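Uncharacterized protein (Parabacteroides merdae, PDB 4R7F) is of unknown function but carries three immunoglobulin-like beta-sandwich domains and resembles type 9 secretion system plug proteins in its first domain, which may hint at a related role. Local coordinates at residues K170-T175 with Y387-G392. Numbering follows the deposited sequence.
Sequences KNFPIT and YDRLIG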
ATOM      1  N   LYS A 170       1.907 -15.410  20.902  1.00 28.99           N
ATOM      2  CA  LYS A 170       1.479 -16.736  21.344  1.00 29.07           C
ATOM      3  C   LYS A 170       2.604 -17.776  21.180  1.00 29.73           C
ATOM      4  O   LYS A 170       2.792 -18.623  22.040  1.00 30.23           O
ATOM      5  CB  LYS A 170       0.225 -17.196  20.574  1.00 32.18           C
ATOM      6  CG  LYS A 170      -0.250 -18.587  21.001  1.00 36.71           C
ATOM      7  CD  LYS A 170      -1.616 -19.011  20.447  1.00 50.18           C
ATOM      8  CE  LYS A 170      -1.635 -19.124  18.921  1.00 68.27           C
ATOM      9  NZ  LYS A 170      -0.649 -20.034  18.253  1.00 68.93           N
ATOM     10  N   ASN A 171       3.335 -17.689  20.072  1.00 25.16           N
ATOM     11  CA  ASN A 171       4.405 -18.605  19.782  1.00 31.05           C
ATOM     12  C   ASN A 171       5.779 -18.107  20.202  1.00 30.45           C
ATOM     13  O   ASN A 171       6.760 -18.757  19.921  1.00 33.39           O
ATOM     14  CB  ASN A 171       4.385 -18.969  18.297  1.00 33.70           C
ATOM     15  CG  ASN A 171       3.122 -19.736  17.910  1.00 45.03           C
ATOM     16  OD1 ASN A 171       2.477 -20.334  18.765  1.00 38.87           O
ATOM     17  ND2 ASN A 171       2.763 -19.714  16.627  1.00 69.50           N
ATOM     18  N   PHE A 172       5.851 -16.982  20.915  1.00 28.66           N
ATOM     19  CA  PHE A 172       7.129 -16.549  21.486  1.00 30.41           C
ATOM     20  C   PHE A 172       6.864 -15.864  22.822  1.00 30.96           C
ATOM     21  O   PHE A 172       6.993 -14.657  22.940  1.00 25.82           O
ATOM     22  CB  PHE A 172       7.892 -15.640  20.515  1.00 32.81           C
ATOM     23  CG  PHE A 172       9.335 -15.447  20.874  1.00 38.10           C
ATOM     24  CD1 PHE A 172      10.280 -16.415  20.544  1.00 35.75           C
ATOM     25  CD2 PHE A 172       9.753 -14.307  21.574  1.00 35.50           C
ATOM     26  CE1 PHE A 172      11.615 -16.248  20.886  1.00 33.58           C
ATOM     27  CE2 PHE A 172      11.087 -14.141  21.911  1.00 31.84           C
ATOM     28  CZ  PHE A 172      12.018 -15.110  21.573  1.00 32.79           C
ATOM     29  N   PRO A 173       6.449 -16.646  23.828  1.00 31.37           N
ATOM     30  CA  PRO A 173       6.027 -16.026  25.071  1.00 33.33           C
ATOM     31  C   PRO A 173       7.169 -15.235  25.670  1.00 36.55           C
ATOM     32  O   PRO A 173       8.328 -15.621  25.511  1.00 25.79           O
ATOM     33  CB  PRO A 173       5.635 -17.219  25.938  1.00 32.24           C
ATOM     34  CG  PRO A 173       5.235 -18.283  24.951  1.00 31.01           C
ATOM     35  CD  PRO A 173       6.238 -18.105  23.854  1.00 34.34           C
ATOM     36  N   ILE A 174       6.836 -14.086  26.253  1.00 31.08           N
ATOM     37  CA  ILE A 174       7.812 -13.219  26.925  1.00 30.42           C
ATOM     38  C   ILE A 174       7.267 -12.845  28.298  1.00 27.58           C
ATOM     39  O   ILE A 174       6.249 -12.160  28.407  1.00 28.58           O
ATOM     40  CB  ILE A 174       8.065 -11.929  26.127  1.00 34.93           C
ATOM     41  CG1 ILE A 174       8.706 -12.238  24.789  1.00 37.84           C
ATOM     42  CG2 ILE A 174       8.981 -10.992  26.881  1.00 35.88           C
ATOM     43  CD1 ILE A 174       8.456 -11.154  23.762  1.00 40.23           C
ATOM     44  N   THR A 175       7.934 -13.306  29.347  1.00 28.07           N
ATOM     45  CA  THR A 175       7.416 -13.144  30.704  1.00 31.80           C
ATOM     46  C   THR A 175       7.259 -11.682  31.147  1.00 32.90           C
ATOM     47  O   THR A 175       6.199 -11.325  31.625  1.00 27.96           O
ATOM     48  CB  THR A 175       8.263 -13.915  31.720  1.00 27.15           C
ATOM     49  OG1 THR A 175       8.526 -15.232  31.211  1.00 38.36           O
ATOM     50  CG2 THR A 175       7.528 -14.024  33.027  1.00 31.33           C
ATOM     51  N   TYR A 387      22.953  -9.319  24.062  1.00 40.99           N
ATOM     52  CA  TYR A 387      22.654  -8.443  22.917  1.00 32.74           C
ATOM     53  C   TYR A 387      21.155  -8.372  22.636  1.00 40.16           C
ATOM     54  O   TYR A 387      20.376  -9.205  23.111  1.00 45.92           O
ATOM     55  CB  TYR A 387      23.405  -8.882  21.657  1.00 31.07           C
ATOM     56  CG  TYR A 387      22.835 -10.105  20.991  1.00 34.62           C
ATOM     57  CD1 TYR A 387      23.017 -11.377  21.549  1.00 43.53           C
ATOM     58  CD2 TYR A 387      22.069  -9.997  19.834  1.00 34.16           C
ATOM     59  CE1 TYR A 387      22.452 -12.514  20.965  1.00 47.53           C
ATOM     60  CE2 TYR A 387      21.512 -11.131  19.229  1.00 38.69           C
ATOM     61  CZ  TYR A 387      21.712 -12.385  19.792  1.00 35.65           C
ATOM     62  OH  TYR A 387      21.184 -13.508  19.192  1.00 34.01           O
ATOM     63  N   ASP A 388      20.772  -7.340  21.890  1.00 37.47           N
ATOM     64  CA  ASP A 388      19.395  -7.093  21.523  1.00 33.53           C
ATOM     65  C   ASP A 388      19.067  -7.828  20.225  1.00 37.13           C
ATOM     66  O   ASP A 388      19.577  -7.476  19.149  1.00 33.89           O
ATOM     67  CB  ASP A 388      19.159  -5.609  21.289  1.00 34.97           C
ATOM     68  CG  ASP A 388      19.124  -4.791  22.569  1.00 39.29           C
ATOM     69  OD1 ASP A 388      18.738  -5.313  23.625  1.00 41.69           O
ATOM     70  OD2 ASP A 388      19.458  -3.589  22.509  1.00 35.69           O
ATOM     71  N   ARG A 389      18.190  -8.823  20.338  1.00 36.79           N
ATOM     72  CA  ARG A 389      17.598  -9.483  19.174  1.00 35.49           C
ATOM     73  C   ARG A 389      16.462  -8.669  18.636  1.00 30.19           C
ATOM     74  O   ARG A 389      15.737  -8.013  19.397  1.00 36.39           O
ATOM     75  CB  ARG A 389      17.077 -10.863  19.549  1.00 33.40           C
ATOM     76  CG  ARG A 389      18.188 -11.831  19.912  1.00 36.45           C
ATOM     77  CD  ARG A 389      17.660 -13.001  20.718  1.00 42.09           C
ATOM     78  NE  ARG A 389      16.815 -13.872  19.900  1.00 38.64           N
ATOM     79  CZ  ARG A 389      16.094 -14.876  20.396  1.00 37.05           C
ATOM     80  NH1 ARG A 389      16.073 -15.091  21.697  1.00 36.32           N
ATOM     81  NH2 ARG A 389      15.366 -15.653  19.610  1.00 31.11           N
ATOM     82  N   LEU A 390      16.310  -8.724  17.322  1.00 27.85           N
ATOM     83  CA  LEU A 390      15.224  -8.087  16.661  1.00 29.38           C
ATOM     84  C   LEU A 390      14.223  -9.190  16.313  1.00 30.35           C
ATOM     85  O   LEU A 390      14.454  -9.965  15.393  1.00 30.68           O
ATOM     86  CB  LEU A 390      15.755  -7.366  15.421  1.00 27.19           C
ATOM     87  CG  LEU A 390      14.738  -6.707  14.499  1.00 27.53           C
ATOM     88  CD1 LEU A 390      13.903  -5.742  15.302  1.00 31.00           C
ATOM     89  CD2 LEU A 390      15.365  -5.989  13.308  1.00 29.35           C
ATOM     90  N   ILE A 391      13.127  -9.255  17.062  1.00 29.36           N
ATOM     91  CA  ILE A 391      12.191 -10.361  16.993  1.00 24.16           C
ATOM     92  C   ILE A 391      10.921 -10.047  16.208  1.00 30.79           C
ATOM     93  O   ILE A 391      10.103 -10.917  15.923  1.00 28.16           O
ATOM     94  CB  ILE A 391      11.833 -10.893  18.403  1.00 27.45           C
ATOM     95  CG1 ILE A 391      11.148  -9.856  19.288  1.00 30.41           C
ATOM     96  CG2 ILE A 391      13.062 -11.469  19.087  1.00 30.86           C
ATOM     97  CD1 ILE A 391      10.419 -10.472  20.470  1.00 28.98           C
ATOM     98  N   GLY A 392      10.761  -8.791  15.844  1.00 35.88           N
ATOM     99  CA  GLY A 392       9.665  -8.389  15.001  1.00 30.23           C
ATOM    100  C   GLY A 392       9.863  -7.011  14.424  1.00 30.44           C
ATOM    101  O   GLY A 392      10.457  -6.116  15.064  1.00 29.21           O
TER
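F172 reaches out of the 170-175 loop to meet both R389 and I391 on the strand that begins at R389. From CB, its CG stands anti to the backbone N (chi1 -165°), which sets CG beside the carbonyl carbon and points the ring toward the strand. Along one side of the ring, CD2 and CE2 both lie 4.0 Å from I391 CD1. At the far end CE1 and CZ meet R389 NH2, CZ at 3.9 Å. The guanidinium plane is turned 86° from the ring; a salt bridge from NE to E139 OE2 holds the group while NH2 lies against CZ. Beside this, I174 and I391 meet tip to tip, CD1 to CD1 at 3.9 Å. The F172 ring also packs edge-to-face with that of Y380, on the adjacent strand. With an alanine here, I391 CD1 and the Y380 ring would probably both lose their aromatic neighbour. I391 and G392 both pair with V378, forming a classic beta bulge. The contact is small and largely apolar, with the guanidinium of R389 as a polar flank; it joins the loop following strand 160-168 to strand 389-397, which pairs with 373-380, in what is probably one of the immunoglobulin-like beta-sandwiches.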